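Local coordinates for protein amidohydrolase (Xanthomonas campestris pv. campestris, PDB 4DZH) that probably deaminates adenosine-type nucleosides such as 5'-methylthioadenosine, as a zinc-binding amidohydrolase of the ATZ/TRZ family with a TIM-barrel fold, at residues E183-W188 with L221-H226; T196-H201 with M216-L221. All blocks are in the same frame, centred on the assembly; numbering follows the deposited sequence. Where two conformers were deposited one is given.

Contact 1. Residues E183-W188 with L221-H226. With ZN (zinc ion), chain H.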
loop_
_atom_site.group_PDB
_atom_site.type_symbol
_atom_site.label_atom_id
_atom_site.label_comp_id
_atom_site.label_asym_id
_atom_site.label_seq_id
_atom_site.Cartn_x
_atom_site.Cartn_y
_atom_site.Cartn_z
ATOM N N GLU A 183 -0.394 -38.843 -1.698
ATOM C CA GLU A 183 -0.881 -38.998 -0.326
ATOM C C GLU A 183 -1.715 -37.776 0.084
ATOM O O GLU A 183 -2.745 -37.905 0.747
ATOM C CB GLU A 183 0.275 -39.198 0.655
ATOM C CG GLU A 183 0.976 -40.567 0.527
ATOM C CD GLU A 183 2.294 -40.649 1.304
ATOM O OE1 GLU A 183 2.461 -39.918 2.311
ATOM O OE2 GLU A 183 3.173 -41.450 0.898
ATOM N N LEU A 184 -1.291 -36.596 -0.355
ATOM C CA LEU A 184 -1.984 -35.374 0.008
ATOM C C LEU A 184 -3.369 -35.386 -0.603
ATOM O O LEU A 184 -4.357 -35.087 0.064
ATOM C CB LEU A 184 -1.202 -34.147 -0.480
ATOM C CG LEU A 184 -1.803 -32.800 -0.066
ATOM C CD1 LEU A 184 -1.619 -32.501 1.435
ATOM C CD2 LEU A 184 -1.242 -31.658 -0.954
ATOM N N HIS A 185 -3.449 -35.717 -1.882
ATOM C CA HIS A 185 -4.739 -35.785 -2.552
ATOM C C HIS A 185 -5.705 -36.793 -1.908
ATOM O O HIS A 185 -6.870 -36.469 -1.683
ATOM C CB HIS A 185 -4.541 -36.094 -4.046
ATOM C CG HIS A 185 -5.809 -36.485 -4.741
ATOM N ND1 HIS A 185 -6.272 -37.785 -4.761
ATOM C CD2 HIS A 185 -6.732 -35.743 -5.403
ATOM C CE1 HIS A 185 -7.421 -37.829 -5.417
ATOM N NE2 HIS A 185 -7.726 -36.604 -5.808
ATOM N N ASP A 186 -5.221 -37.996 -1.605
ATOM C CA ASP A 186 -6.057 -39.047 -0.995
ATOM C C ASP A 186 -6.563 -38.619 0.401
ATOM O O ASP A 186 -7.715 -38.858 0.741
ATOM C CB ASP A 186 -5.271 -40.363 -0.916
ATOM C CG ASP A 186 -4.900 -40.911 -2.307
ATOM O OD1 ASP A 186 -5.420 -40.380 -3.327
ATOM O OD2 ASP A 186 -4.095 -41.877 -2.394
ATOM N N GLN A 187 -5.713 -37.969 1.201
ATOM C CA GLN A 187 -6.083 -37.544 2.561
ATOM C C GLN A 187 -7.215 -36.517 2.532
ATOM O O GLN A 187 -8.071 -36.472 3.440
ATOM C CB GLN A 187 -4.863 -36.912 3.257
ATOM C CG GLN A 187 -5.007 -36.717 4.766
ATOM C CD GLN A 187 -5.006 -38.052 5.513
ATOM O OE1 GLN A 187 -4.695 -39.099 4.935
ATOM N NE2 GLN A 187 -5.340 -38.018 6.796
ATOM N N TRP A 188 -7.206 -35.676 1.498
ATOM C CA TRP A 188 -8.093 -34.507 1.472
ATOM C C TRP A 188 -9.181 -34.580 0.405
ATOM O O TRP A 188 -9.867 -33.587 0.169
ATOM C CB TRP A 188 -7.271 -33.186 1.362
ATOM C CG TRP A 188 -6.393 -33.018 2.588
ATOM C CD1 TRP A 188 -5.059 -33.314 2.701
ATOM C CD2 TRP A 188 -6.831 -32.674 3.893
ATOM N NE1 TRP A 188 -4.623 -33.092 3.980
ATOM C CE2 TRP A 188 -5.698 -32.705 4.742
ATOM C CE3 TRP A 188 -8.064 -32.286 4.427
ATOM C CZ2 TRP A 188 -5.766 -32.384 6.099
ATOM C CZ3 TRP A 188 -8.126 -31.948 5.791
ATOM C CH2 TRP A 188 -6.980 -32.010 6.603
ATOM N N LEU A 221 -6.407 -37.470 -11.247
ATOM C CA LEU A 221 -6.873 -37.235 -9.877
ATOM C C LEU A 221 -7.745 -35.996 -9.787
ATOM O O LEU A 221 -8.240 -35.651 -8.700
ATOM C CB LEU A 221 -5.693 -37.084 -8.919
ATOM C CG LEU A 221 -4.672 -38.210 -8.950
ATOM C CD1 LEU A 221 -3.436 -37.803 -8.172
ATOM C CD2 LEU A 221 -5.272 -39.525 -8.392
ATOM N N ASP A 222 -7.922 -35.318 -10.920
ATOM C CA ASP A 222 -8.749 -34.111 -10.988
ATOM C C ASP A 222 -8.235 -32.995 -10.048
ATOM O O ASP A 222 -8.902 -32.605 -9.062
ATOM C CB ASP A 222 -10.219 -34.439 -10.711
ATOM C CG ASP A 222 -11.143 -33.265 -10.999
ATOM O OD1 ASP A 222 -10.801 -32.448 -11.886
ATOM O OD2 ASP A 222 -12.209 -33.169 -10.341
ATOM N N MET A 223 -7.027 -32.520 -10.372
ATOM C CA MET A 223 -6.348 -31.472 -9.603
ATOM C C MET A 223 -5.890 -30.303 -10.511
ATOM O O MET A 223 -5.498 -30.488 -11.656
ATOM C CB MET A 223 -5.148 -32.059 -8.828
ATOM C CG MET A 223 -5.482 -33.008 -7.680
ATOM S SD MET A 223 -4.061 -34.066 -7.341
ATOM C CE MET A 223 -3.039 -32.860 -6.474
ATOM N N PRO A 224 -5.923 -29.065 -9.996
ATOM C CA PRO A 224 -5.312 -27.955 -10.735
ATOM C C PRO A 224 -3.779 -28.049 -10.742
ATOM O O PRO A 224 -3.228 -28.859 -9.979
ATOM C CB PRO A 224 -5.759 -26.725 -9.929
ATOM C CG PRO A 224 -6.965 -27.178 -9.188
ATOM C CD PRO A 224 -6.699 -28.597 -8.837
ATOM N N VAL A 225 -3.125 -27.270 -11.607
ATOM C CA VAL A 225 -1.665 -27.203 -11.697
ATOM C C VAL A 225 -1.225 -25.766 -11.396
ATOM O O VAL A 225 -1.539 -24.870 -12.137
ATOM C CB VAL A 225 -1.196 -27.646 -13.114
ATOM C CG1 VAL A 225 0.302 -27.529 -13.241
ATOM C CG2 VAL A 225 -1.671 -29.077 -13.396
ATOM N N HIS A 226 -0.483 -25.559 -10.300
ATOM C CA HIS A 226 -0.117 -24.210 -9.810
ATOM C C HIS A 226 1.361 -23.948 -10.126
ATOM O O HIS A 226 2.230 -24.558 -9.495
ATOM C CB HIS A 226 -0.316 -24.244 -8.288
ATOM C CG HIS A 226 -0.032 -22.952 -7.568
ATOM N ND1 HIS A 226 -0.231 -22.822 -6.197
ATOM C CD2 HIS A 226 0.459 -21.761 -7.982
ATOM C CE1 HIS A 226 0.102 -21.603 -5.819
ATOM N NE2 HIS A 226 0.527 -20.934 -6.881
HETATM ZN ZN ZN H . -9.381 -36.297 -6.957
HETATM O O HOH W 1 -9.658 -34.163 -6.805
HETATM O O HOH W 2 -10.911 -36.086 -5.521
HETATM O O HOH W 3 -9.925 -38.241 -7.875
#
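The imidazole of His185 carries Leu221 CB over one face, in a CH-pi contact 3.9 Å from the ring centroid and shifted toward the rim, and meets Asp186 OD1 and water 1 at its edge. The Met223 sulfur approaches the ring obliquely, SD lying 3.7 Å from His185 CD2; a bend at chi3 (76°) carries the methyl away from the ring. With CG of His185 anti to the backbone N (chi1 167°), the ring leaves helix 174-188 and presents NE2 to a zinc ion at 2.0 Å. Leu221 O binds the same zinc at 2.2 Å, and waters 1, 2 and 3 make it five-coordinate. NE2 and this carbonyl are therefore neighbours through the metal. On the other ring nitrogen, ND1 donates to Asp186 OD1 (3.1 Å), nearly in the imidazole plane and on the anti side of the carboxylate, which, with the zinc bond, holds the ring's rotation and probably makes NE2 a better zinc donor. Water 1 also donates to Asp222 O. Asp222, with positive phi, is the C-prime residue of a Schellman motif ending helix 208-221: the zinc, distinct from the one held by His79, His81, His228 and Asp316, binds at a helix C-terminus.

Contact 2. Residues T196-H201 with M216-L221. With ZN (zinc ion), chain H.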
loop_
_atom_site.group_PDB
_atom_site.type_symbol
_atom_site.label_atom_id
_atom_site.label_comp_id
_atom_site.label_asym_id
_atom_site.label_seq_id
_atom_site.Cartn_x
_atom_site.Cartn_y
_atom_site.Cartn_z
ATOM N N THR A 196 -6.638 -29.926 -3.087
ATOM C CA THR A 196 -5.229 -30.106 -3.375
ATOM C C THR A 196 -4.903 -29.839 -4.835
ATOM O O THR A 196 -5.760 -29.993 -5.712
ATOM C CB THR A 196 -4.745 -31.515 -3.002
ATOM O OG1 THR A 196 -5.410 -32.508 -3.808
ATOM C CG2 THR A 196 -5.002 -31.793 -1.501
ATOM N N ALA A 197 -3.659 -29.433 -5.081
ATOM C CA ALA A 197 -3.215 -29.132 -6.455
ATOM C C ALA A 197 -1.794 -29.635 -6.621
ATOM O O ALA A 197 -1.111 -29.885 -5.629
ATOM C CB ALA A 197 -3.220 -27.602 -6.680
ATOM N N PHE A 198 -1.360 -29.831 -7.869
ATOM C CA PHE A 198 0.050 -30.008 -8.123
ATOM C C PHE A 198 0.707 -28.650 -8.209
ATOM O O PHE A 198 0.144 -27.722 -8.792
ATOM C CB PHE A 198 0.251 -30.752 -9.423
ATOM C CG PHE A 198 0.071 -32.253 -9.289
ATOM C CD1 PHE A 198 1.100 -33.044 -8.764
ATOM C CD2 PHE A 198 -1.129 -32.865 -9.653
ATOM C CE1 PHE A 198 0.934 -34.422 -8.625
ATOM C CE2 PHE A 198 -1.303 -34.239 -9.517
ATOM C CZ PHE A 198 -0.280 -35.029 -9.013
ATOM N N ALA A 199 1.908 -28.539 -7.651
ATOM C CA ALA A 199 2.666 -27.303 -7.706
ATOM C C ALA A 199 4.073 -27.545 -8.254
ATOM O O ALA A 199 5.066 -27.436 -7.514
ATOM C CB ALA A 199 2.732 -26.644 -6.320
ATOM N N PRO A 200 4.176 -27.849 -9.549
ATOM C CA PRO A 200 5.539 -27.845 -10.086
ATOM C C PRO A 200 6.168 -26.452 -9.896
ATOM O O PRO A 200 5.504 -25.409 -10.053
ATOM C CB PRO A 200 5.324 -28.173 -11.561
ATOM C CG PRO A 200 3.932 -27.636 -11.883
ATOM C CD PRO A 200 3.147 -27.953 -10.587
ATOM N N HIS A 201 7.428 -26.422 -9.487
ATOM C CA HIS A 201 7.995 -25.171 -9.007
ATOM C C HIS A 201 8.099 -24.079 -10.088
ATOM O O HIS A 201 7.570 -22.969 -9.922
ATOM C CB HIS A 201 9.335 -25.386 -8.301
ATOM C CG HIS A 201 10.041 -24.106 -7.994
ATOM N ND1 HIS A 201 11.121 -23.644 -8.723
ATOM C CD2 HIS A 201 9.770 -23.150 -7.072
ATOM C CE1 HIS A 201 11.494 -22.466 -8.251
ATOM N NE2 HIS A 201 10.698 -22.151 -7.240
ATOM N N MET A 216 -0.429 -35.995 -16.477
ATOM C CA MET A 216 -1.185 -37.235 -16.392
ATOM C C MET A 216 -1.941 -37.384 -15.067
ATOM O O MET A 216 -3.125 -37.723 -15.064
ATOM C CB MET A 216 -0.271 -38.432 -16.629
ATOM C CG MET A 216 -0.987 -39.748 -16.498
ATOM S SD MET A 216 -0.754 -40.460 -14.873
ATOM C CE MET A 216 0.952 -40.984 -15.011
ATOM N N LEU A 217 -1.261 -37.113 -13.953
ATOM C CA LEU A 217 -1.862 -37.231 -12.632
ATOM C C LEU A 217 -2.881 -36.136 -12.340
ATOM O O LEU A 217 -3.878 -36.391 -11.673
ATOM C CB LEU A 217 -0.790 -37.286 -11.528
ATOM C CG LEU A 217 0.147 -38.512 -11.579
ATOM C CD1 LEU A 217 1.248 -38.446 -10.539
ATOM C CD2 LEU A 217 -0.668 -39.786 -11.384
ATOM N N ALA A 218 -2.657 -34.931 -12.853
ATOM C CA ALA A 218 -3.645 -33.866 -12.644
ATOM C C ALA A 218 -4.984 -34.200 -13.339
ATOM O O ALA A 218 -6.050 -33.914 -12.803
ATOM C CB ALA A 218 -3.118 -32.550 -13.117
ATOM N N ASP A 219 -4.936 -34.797 -14.532
ATOM C CA ASP A 219 -6.158 -35.284 -15.178
ATOM C C ASP A 219 -6.742 -36.485 -14.425
ATOM O O ASP A 219 -7.924 -36.490 -14.094
ATOM C CB ASP A 219 -5.891 -35.644 -16.645
ATOM C CG ASP A 219 -7.053 -36.410 -17.296
ATOM O OD1 ASP A 219 -8.111 -35.786 -17.559
ATOM O OD2 ASP A 219 -6.901 -37.633 -17.553
ATOM N N GLN A 220 -5.911 -37.475 -14.112
ATOM C CA GLN A 220 -6.359 -38.666 -13.376
ATOM C C GLN A 220 -7.005 -38.378 -12.015
ATOM O O GLN A 220 -8.005 -39.001 -11.639
ATOM C CB GLN A 220 -5.178 -39.616 -13.179
ATOM C CG GLN A 220 -5.472 -40.864 -12.362
ATOM C CD GLN A 220 -4.226 -41.713 -12.128
ATOM O OE1 GLN A 220 -3.431 -41.946 -13.045
ATOM N NE2 GLN A 220 -4.048 -42.168 -10.892
ATOM N N LEU A 221 -6.407 -37.470 -11.247
ATOM C CA LEU A 221 -6.873 -37.235 -9.877
ATOM C C LEU A 221 -7.745 -35.996 -9.787
ATOM O O LEU A 221 -8.240 -35.651 -8.700
ATOM C CB LEU A 221 -5.693 -37.084 -8.919
ATOM C CG LEU A 221 -4.672 -38.210 -8.950
ATOM C CD1 LEU A 221 -3.436 -37.803 -8.172
ATOM C CD2 LEU A 221 -5.272 -39.525 -8.392
HETATM ZN ZN ZN H . -9.381 -36.297 -6.957
HETATM O O HOH W 1 -9.658 -34.163 -6.805
HETATM O O HOH W 2 -10.911 -36.086 -5.521
HETATM O O HOH W 3 -9.925 -38.241 -7.875
#
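Strand 196-200 and helix 216-221 run almost exactly antiparallel (176° between their directions), with axes 9.3 Å apart at closest approach and Phe198 lying level with Ala218. One side chain from the strand spans this gap. Phe198 has CG anti to its carbonyl carbon (chi1 -80°); its side chain sets off toward the helix and the CZ end of the ring arrives there. CZ meets Leu217 CB at 3.4 Å, a close approach, while CD1 of the same leucine also reaches CZ. CE2 lies by the backbone nitrogen of Ala218 at 3.7 Å. Further back along the ring, CD2 touches the methyl CB of Ala218 at 4.0 Å. One turn on from Leu217, Leu221 offers CD1 to CZ at 4.3 Å, the loosest of these touches. All three helix residues come to the ring obliquely, and the side-chain touches are all apolar. Leu217 and Leu221 are also joined along the helix, since Leu221 N bonds to Leu217 O at 2.8 Å. With only a methyl at Ala218, the ring comes close to the helix backbone. This is the strand-to-helix packing of a beta/alpha barrel, in which a helix after a strand folds back along its outer side. Around the pair, Phe198 also touches Ala181 of helix 174-188, Val214 of helix 208-221 and Met223, Leu217 meets Phe178 of helix 174-188, and Ala218 leans on Val225 of strand 225-229; strand 194-200 itself pairs in parallel with strand 156-163.

Followed from the N terminus, the chain passes along helix 174-188, strand 194-200, helix 208-221 and strand 225-229. Contact 1 closes the longer loop, from 183-188 to 221-226, and contact 2 closes a shorter one within it, from 196-201 to 216-221. The two do not cross, and they share Leu221. Their centres are about 6 Å apart. Contact 1 joins helix 174-188 to the end of helix 208-221 and the loop that follows, whereas contact 2 packs helix 208-221 on strand 194-200. Between them, His226 N lies 2.7 Å from Phe198 O, a probable hydrogen bond linking strands 194-200 and 225-229, and Met223 SD packs on Phe198 CE2.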